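Local coordinates for protein Csm3 (Thermoplasma volcanium, PDB 6AE2) that probably binds RNA and acts as an endonuclease within the type III-A CRISPR-Cas effector complex, an antiviral defence system, at residues A[192-195]-A[196-200]; A[102-105]-A[106-110]; A[89-93]-A[94-98]. All blocks are in the same frame, centred on the assembly; numbering follows the deposited sequence.

Interaction 1: residues A[192-195]-A[196-200]; sequences EMIK and CLKTG
With chi1 at -71°, Ile194 carries its CG2 methyl trans to the backbone N, while Lys198 (chi1 -65°) keeps CG beside its own N and then bends at chi2, -98°. The two side chains therefore run alongside each other in the same direction, one helical turn apart. The evidence is a series of similar approaches: the folded lysine lays CG, CE and NZ along the Ile194 CG2 methyl in van der Waals contact, Lys198 CG and CE at 3.9 Å and Lys198 NZ at 3.7 Å. The next pair round the helix is looser, Lys195 CG to Thr199 CG2 measuring 4.2 Å. The backbone that sets this spacing is regular alpha-helix, every carbonyl from Glu192 to Lys195 accepting from the fourth residue onward. Lys198 N bonds to Ile194 O at 2.7 Å, and Thr199 N to Lys195 O at 3.0 Å, with an almost straight N-H...O angle. At the outer end of Lys195, a long, weak ion pair links NZ to Glu236 of the second subunit, whose Tyr235 also packs on Thr199. Within its own chain, helix 190-205 packs on its neighbours: Met193 meets Ile104 and Met108 of helix 104-109, Cys196 and Thr199 meet Leu91 of helix 80-93, Lys195 meets Tyr96 in the loop that follows, and Met193 and Leu197 rest on Ile184 and Leu182 of strand 175-185.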
loop_
_atom_site.group_PDB
_atom_site.type_symbol
_atom_site.label_atom_id
_atom_site.label_comp_id
_atom_site.label_asym_id
_atom_site.label_seq_id
_atom_site.Cartn_x
_atom_site.Cartn_y
_atom_site.Cartn_z
ATOM N N GLU A 192 21.145 -10.706 -15.075
ATOM C CA GLU A 192 21.067 -10.866 -13.625
ATOM C C GLU A 192 20.736 -9.546 -12.939
ATOM O O GLU A 192 20.002 -9.525 -11.943
ATOM C CB GLU A 192 22.380 -11.436 -13.088
ATOM C CG GLU A 192 22.508 -12.945 -13.223
ATOM C CD GLU A 192 21.437 -13.695 -12.453
ATOM O OE1 GLU A 192 21.301 -13.457 -11.234
ATOM O OE2 GLU A 192 20.734 -14.525 -13.068
ATOM N N MET A 193 21.265 -8.434 -13.455
ATOM C CA MET A 193 21.009 -7.136 -12.837
ATOM C C MET A 193 19.554 -6.720 -13.008
ATOM O O MET A 193 18.917 -6.250 -12.058
ATOM C CB MET A 193 21.942 -6.081 -13.428
ATOM C CG MET A 193 23.402 -6.282 -13.078
ATOM S SD MET A 193 24.386 -4.875 -13.605
ATOM C CE MET A 193 24.681 -5.364 -15.294
ATOM N N ILE A 194 19.013 -6.873 -14.219
ATOM C CA ILE A 194 17.593 -6.611 -14.436
ATOM C C ILE A 194 16.754 -7.485 -13.513
ATOM O O ILE A 194 15.813 -7.013 -12.864
ATOM C CB ILE A 194 17.221 -6.833 -15.913
ATOM C CG1 ILE A 194 17.807 -5.725 -16.789
ATOM C CG2 ILE A 194 15.709 -6.917 -16.079
ATOM C CD1 ILE A 194 18.017 -6.145 -18.229
ATOM N N LYS A 195 17.101 -8.773 -13.427
ATOM C CA LYS A 195 16.353 -9.686 -12.571
ATOM C C LYS A 195 16.403 -9.242 -11.114
ATOM O O LYS A 195 15.373 -9.220 -10.431
ATOM C CB LYS A 195 16.894 -11.108 -12.723
ATOM C CG LYS A 195 16.591 -12.021 -11.548
ATOM C CD LYS A 195 16.991 -13.457 -11.847
ATOM C CE LYS A 195 16.651 -14.381 -10.689
ATOM N NZ LYS A 195 17.728 -15.385 -10.455
ATOM N N CYS A 196 17.589 -8.867 -10.623
ATOM C CA CYS A 196 17.693 -8.359 -9.259
ATOM C C CYS A 196 16.826 -7.120 -9.067
ATOM O O CYS A 196 16.239 -6.921 -7.998
ATOM C CB CYS A 196 19.151 -8.052 -8.927
ATOM S SG CYS A 196 19.385 -7.078 -7.424
ATOM N N LEU A 197 16.726 -6.280 -10.099
ATOM C CA LEU A 197 15.865 -5.104 -10.021
ATOM C C LEU A 197 14.393 -5.499 -10.030
ATOM O O LEU A 197 13.592 -4.960 -9.259
ATOM C CB LEU A 197 16.177 -4.154 -11.178
ATOM C CG LEU A 197 15.351 -2.869 -11.305
ATOM C CD1 LEU A 197 15.192 -2.161 -9.963
ATOM C CD2 LEU A 197 15.970 -1.938 -12.340
ATOM N N LYS A 198 14.023 -6.446 -10.896
ATOM C CA LYS A 198 12.619 -6.823 -11.032
ATOM C C LYS A 198 12.077 -7.426 -9.741
ATOM O O LYS A 198 11.011 -7.022 -9.256
ATOM C CB LYS A 198 12.444 -7.801 -12.197
ATOM C CG LYS A 198 12.771 -7.226 -13.569
ATOM C CD LYS A 198 11.521 -6.785 -14.309
ATOM C CE LYS A 198 11.812 -6.539 -15.783
ATOM N NZ LYS A 198 12.096 -7.807 -16.512
ATOM N N THR A 199 12.793 -8.399 -9.167
ATOM C CA THR A 199 12.291 -9.049 -7.959
ATOM C C THR A 199 12.304 -8.105 -6.764
ATOM O O THR A 199 11.485 -8.257 -5.850
ATOM C CB THR A 199 13.096 -10.312 -7.639
ATOM O OG1 THR A 199 14.283 -9.961 -6.922
ATOM C CG2 THR A 199 13.463 -11.057 -8.907
ATOM N N GLY A 200 13.221 -7.136 -6.745
ATOM C CA GLY A 200 13.141 -6.092 -5.738
ATOM C C GLY A 200 11.846 -5.310 -5.838
ATOM O O GLY A 200 11.220 -4.989 -4.824
#

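Interaction 2: residues A[102-105]-A[106-110]; sequences DDIV and SKMFG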
loop_
_atom_site.group_PDB
_atom_site.type_symbol
_atom_site.label_atom_id
_atom_site.label_comp_id
_atom_site.label_asym_id
_atom_site.label_seq_id
_atom_site.Cartn_x
_atom_site.Cartn_y
_atom_site.Cartn_z
ATOM N N ASP A 102 27.678 -13.947 -5.551
ATOM C CA ASP A 102 28.144 -12.572 -5.657
ATOM C C ASP A 102 27.139 -11.590 -5.060
ATOM O O ASP A 102 25.931 -11.840 -5.019
ATOM C CB ASP A 102 28.413 -12.211 -7.118
ATOM C CG ASP A 102 27.313 -12.686 -8.051
ATOM O OD1 ASP A 102 27.004 -13.897 -8.050
ATOM O OD2 ASP A 102 26.759 -11.845 -8.790
ATOM N N ASP A 103 27.665 -10.453 -4.599
ATOM C CA ASP A 103 26.849 -9.391 -4.014
ATOM C C ASP A 103 26.421 -8.439 -5.127
ATOM O O ASP A 103 26.949 -7.336 -5.293
ATOM C CB ASP A 103 27.618 -8.672 -2.912
ATOM C CG ASP A 103 26.710 -7.923 -1.957
ATOM O OD1 ASP A 103 25.488 -7.862 -2.214
ATOM O OD2 ASP A 103 27.219 -7.394 -0.946
ATOM N N ILE A 104 25.439 -8.890 -5.912
ATOM C CA ILE A 104 24.905 -8.050 -6.978
ATOM C C ILE A 104 24.138 -6.869 -6.398
ATOM O O ILE A 104 24.075 -5.797 -7.014
ATOM C CB ILE A 104 24.032 -8.891 -7.928
ATOM C CG1 ILE A 104 23.557 -8.050 -9.117
ATOM C CG2 ILE A 104 22.851 -9.501 -7.181
ATOM C CD1 ILE A 104 23.188 -8.870 -10.332
ATOM N N VAL A 105 23.554 -7.037 -5.209
ATOM C CA VAL A 105 22.855 -5.934 -4.555
ATOM C C VAL A 105 23.815 -4.782 -4.298
ATOM O O VAL A 105 23.544 -3.630 -4.661
ATOM C CB VAL A 105 22.193 -6.417 -3.250
ATOM C CG1 VAL A 105 21.771 -5.233 -2.392
ATOM C CG2 VAL A 105 21.005 -7.313 -3.557
ATOM N N SER A 106 24.957 -5.078 -3.674
ATOM C CA SER A 106 25.967 -4.050 -3.444
ATOM C C SER A 106 26.476 -3.481 -4.762
ATOM O O SER A 106 26.594 -2.261 -4.921
ATOM C CB SER A 106 27.124 -4.625 -2.625
ATOM O OG SER A 106 26.904 -4.485 -1.232
ATOM N N LYS A 107 26.772 -4.357 -5.728
ATOM C CA LYS A 107 27.339 -3.903 -6.993
ATOM C C LYS A 107 26.389 -2.973 -7.740
ATOM O O LYS A 107 26.840 -2.064 -8.446
ATOM C CB LYS A 107 27.702 -5.102 -7.865
ATOM C CG LYS A 107 28.786 -4.813 -8.889
ATOM C CD LYS A 107 30.008 -4.188 -8.233
ATOM C CE LYS A 107 31.082 -3.860 -9.256
ATOM N NZ LYS A 107 32.331 -4.634 -9.016
ATOM N N MET A 108 25.080 -3.177 -7.593
ATOM C CA MET A 108 24.094 -2.330 -8.257
ATOM C C MET A 108 23.778 -1.084 -7.433
ATOM O O MET A 108 23.945 0.043 -7.906
ATOM C CB MET A 108 22.816 -3.128 -8.529
ATOM C CG MET A 108 22.842 -3.938 -9.812
ATOM S SD MET A 108 21.201 -4.519 -10.277
ATOM C CE MET A 108 20.393 -2.974 -10.684
ATOM N N PHE A 109 23.322 -1.278 -6.196
ATOM C CA PHE A 109 22.868 -0.175 -5.360
ATOM C C PHE A 109 24.009 0.567 -4.674
ATOM O O PHE A 109 23.761 1.607 -4.053
ATOM C CB PHE A 109 21.875 -0.690 -4.314
ATOM C CG PHE A 109 20.620 -1.281 -4.904
ATOM C CD1 PHE A 109 20.628 -2.547 -5.472
ATOM C CD2 PHE A 109 19.432 -0.570 -4.891
ATOM C CE1 PHE A 109 19.477 -3.089 -6.015
ATOM C CE2 PHE A 109 18.277 -1.108 -5.432
ATOM C CZ PHE A 109 18.301 -2.368 -5.994
ATOM N N GLY A 110 25.234 0.072 -4.764
ATOM C CA GLY A 110 26.374 0.775 -4.209
ATOM C C GLY A 110 26.867 0.155 -2.914
ATOM O O GLY A 110 26.096 -0.384 -2.112
#
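Asp103 and Ser106 are joined twice at the start of helix 104-109. Asp103 occupies the N-cap position, and its carboxylate accepts from the backbone and the side chain of the same residue: Ser106 N reaches Asp103 OD1 at 3.2 Å, and Ser106 OG donates to Asp103 OD2 at 2.9 Å. Both donors stand well above the carboxylate plane, 71° out of it for the amide, so the flat group lies across the serine instead of presenting its rim. The aspartate torsion (chi1 -160°) turns CG away from its own N and forward over the first turn. This is the more open side of the contact, where Asp103 and Lys107 are exposed, and the Lys107 chain bends at chi2 and turns from residues 102-105.

The packed side is apolar. Ile104 CG1 faces Met108 CG at 4.2 Å, and Val105 CG1 stands 4.2 Å from Phe109 CD1, each pair one turn apart. The phenyl ring also brings its edge to the backbone, with Val105 O in the ring plane and 3.2 Å from Phe109 CD1. That carbonyl accepts from Phe109 N at 2.8 Å and more weakly from Met108 N. Outside the segments, Val105 and Phe109 pack on Leu91 of helix 80-93, and Met108 and Phe109 touch Leu125 of strand 125-132. The short helix ends at Phe109, and Gly110, with positive phi, takes the chain out of it.

Chemically, the cap supplies an acceptor to an amide in the first turn, which has no preceding helical carbonyl to serve it. An anionic carboxylate here would probably also be stabilised by the positive end of the helix dipole.

Interaction 3: residues A[89-93]-A[94-98]; sequences SLLEN and VDYKG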
loop_
_atom_site.group_PDB
_atom_site.type_symbol
_atom_site.label_atom_id
_atom_site.label_comp_id
_atom_site.label_asym_id
_atom_site.label_seq_id
_atom_site.Cartn_x
_atom_site.Cartn_y
_atom_site.Cartn_z
ATOM N N SER A 89 16.698 -2.369 1.007
ATOM C CA SER A 89 16.476 -2.995 2.307
ATOM C C SER A 89 15.684 -4.288 2.180
ATOM O O SER A 89 15.919 -5.235 2.941
ATOM C CB SER A 89 15.759 -2.023 3.242
ATOM O OG SER A 89 14.400 -1.869 2.871
ATOM N N LEU A 90 14.753 -4.354 1.223
ATOM C CA LEU A 90 13.962 -5.567 1.041
ATOM C C LEU A 90 14.816 -6.713 0.513
ATOM O O LEU A 90 14.639 -7.867 0.924
ATOM C CB LEU A 90 12.793 -5.293 0.097
ATOM C CG LEU A 90 11.667 -4.422 0.659
ATOM C CD1 LEU A 90 10.912 -3.746 -0.467
ATOM C CD2 LEU A 90 10.726 -5.248 1.514
ATOM N N LEU A 91 15.745 -6.420 -0.399
ATOM C CA LEU A 91 16.618 -7.469 -0.914
ATOM C C LEU A 91 17.600 -7.938 0.152
ATOM O O LEU A 91 17.932 -9.126 0.219
ATOM C CB LEU A 91 17.356 -6.977 -2.157
ATOM C CG LEU A 91 16.482 -6.745 -3.391
ATOM C CD1 LEU A 91 17.111 -5.708 -4.314
ATOM C CD2 LEU A 91 16.229 -8.052 -4.128
ATOM N N GLU A 92 18.070 -7.020 0.997
ATOM C CA GLU A 92 18.933 -7.408 2.105
ATOM C C GLU A 92 18.180 -8.203 3.163
ATOM O O GLU A 92 18.806 -8.955 3.918
ATOM C CB GLU A 92 19.576 -6.169 2.730
ATOM C CG GLU A 92 20.589 -5.487 1.827
ATOM C CD GLU A 92 20.876 -4.058 2.241
ATOM O OE1 GLU A 92 19.962 -3.396 2.776
ATOM O OE2 GLU A 92 22.017 -3.594 2.026
ATOM N N ASN A 93 16.854 -8.054 3.234
ATOM C CA ASN A 93 16.063 -8.847 4.169
ATOM C C ASN A 93 15.884 -10.277 3.676
ATOM O O ASN A 93 15.880 -11.216 4.479
ATOM C CB ASN A 93 14.702 -8.191 4.401
ATOM C CG ASN A 93 14.802 -6.901 5.189
ATOM O OD1 ASN A 93 15.866 -6.558 5.705
ATOM N ND2 ASN A 93 13.691 -6.179 5.288
ATOM N N VAL A 94 15.731 -10.463 2.360
ATOM C CA VAL A 94 15.589 -11.799 1.792
ATOM C C VAL A 94 16.928 -12.434 1.450
ATOM O O VAL A 94 16.954 -13.565 0.944
ATOM C CB VAL A 94 14.704 -11.782 0.529
ATOM C CG1 VAL A 94 13.389 -11.068 0.812
ATOM C CG2 VAL A 94 15.446 -11.136 -0.636
ATOM N N ASP A 95 18.042 -11.744 1.711
ATOM C CA ASP A 95 19.383 -12.248 1.414
ATOM C C ASP A 95 19.519 -12.575 -0.075
ATOM O O ASP A 95 19.812 -13.704 -0.472
ATOM C CB ASP A 95 19.714 -13.462 2.293
ATOM C CG ASP A 95 21.196 -13.809 2.290
ATOM O OD1 ASP A 95 21.678 -14.401 1.302
ATOM O OD2 ASP A 95 21.881 -13.494 3.286
ATOM N N TYR A 96 19.283 -11.559 -0.903
ATOM C CA TYR A 96 19.407 -11.737 -2.345
ATOM C C TYR A 96 20.878 -11.750 -2.736
ATOM O O TYR A 96 21.620 -10.809 -2.438
ATOM C CB TYR A 96 18.666 -10.634 -3.099
ATOM C CG TYR A 96 18.505 -10.926 -4.579
ATOM C CD1 TYR A 96 19.519 -10.628 -5.480
ATOM C CD2 TYR A 96 17.342 -11.504 -5.073
ATOM C CE1 TYR A 96 19.382 -10.897 -6.829
ATOM C CE2 TYR A 96 17.195 -11.775 -6.422
ATOM C CZ TYR A 96 18.218 -11.468 -7.295
ATOM O OH TYR A 96 18.077 -11.736 -8.637
ATOM N N LYS A 97 21.296 -12.824 -3.395
ATOM C CA LYS A 97 22.614 -12.924 -3.995
ATOM C C LYS A 97 22.453 -13.242 -5.477
ATOM O O LYS A 97 21.390 -13.683 -5.927
ATOM C CB LYS A 97 23.473 -13.992 -3.299
ATOM C CG LYS A 97 23.289 -14.057 -1.787
ATOM C CD LYS A 97 24.600 -14.405 -1.088
ATOM C CE LYS A 97 24.388 -15.420 0.026
ATOM N NZ LYS A 97 25.603 -16.244 0.269
ATOM N N GLY A 98 23.517 -13.004 -6.238
ATOM C CA GLY A 98 23.467 -13.153 -7.675
ATOM C C GLY A 98 23.326 -14.602 -8.114
ATOM O O GLY A 98 22.979 -15.502 -7.347
#
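Leu91, in the last turn of helix 80-93, and Tyr96, in the loop after it, lie side by side, pointing the same way. The CD2 methyl makes most of the contact: Leu91 CD2 is 3.7 Å from Tyr96 CG and equally far from Tyr96 CD2, approaching the ring obliquely. Tyr96 chi1, -168°, swings the ring away from its backbone N and out alongside the leucine.

One shell out, the backbone fixes this pairing. Tyr96 N donates to Leu91 O at 3.0 Å with an N-H...O angle of 163°, closing a loop of six residues, and Asp95 within it has left-handed backbone angles, phi 58°. That six-to-one bond, the positive phi and the apolar pair flanking them resemble a Schellman motif, although its usual inner bond is not established here, Asp95 N being 3.6 Å from Glu92 O. The preceding turn is still helical, Val94 N donating to Leu90 O at 3.2 Å.

Further out, Tyr96 is backed by Ile104 of helix 104-109 and by Cys196 and Thr199 of helix 190-205. Glu92 is held by a salt bridge to Arg88, while Val94 packs on Trp26 of the second subunit.

Along the chain the order is interaction 3, interaction 2, interaction 1: the end of helix 80-93, then helix 104-109, then, after several strands and a short helix, helix 190-205. Their centres are only 10 to 11 Å apart, on the same side of the chain's centre, and each pair touches. Tyr96 of interaction 3 joins all three, with its OH 3.3 Å from Lys195 CG and its CE1 3.8 Å from Ile104 CG2. Interactions 1 and 2 meet directly where Cys196 SG is 4.2 Å from Val105 CG2. Three helices thus form one cluster, in which 104-109 and 190-205 both pack on the six-stranded antiparallel sheet; interactions 1 and 3 also contact the second subunit.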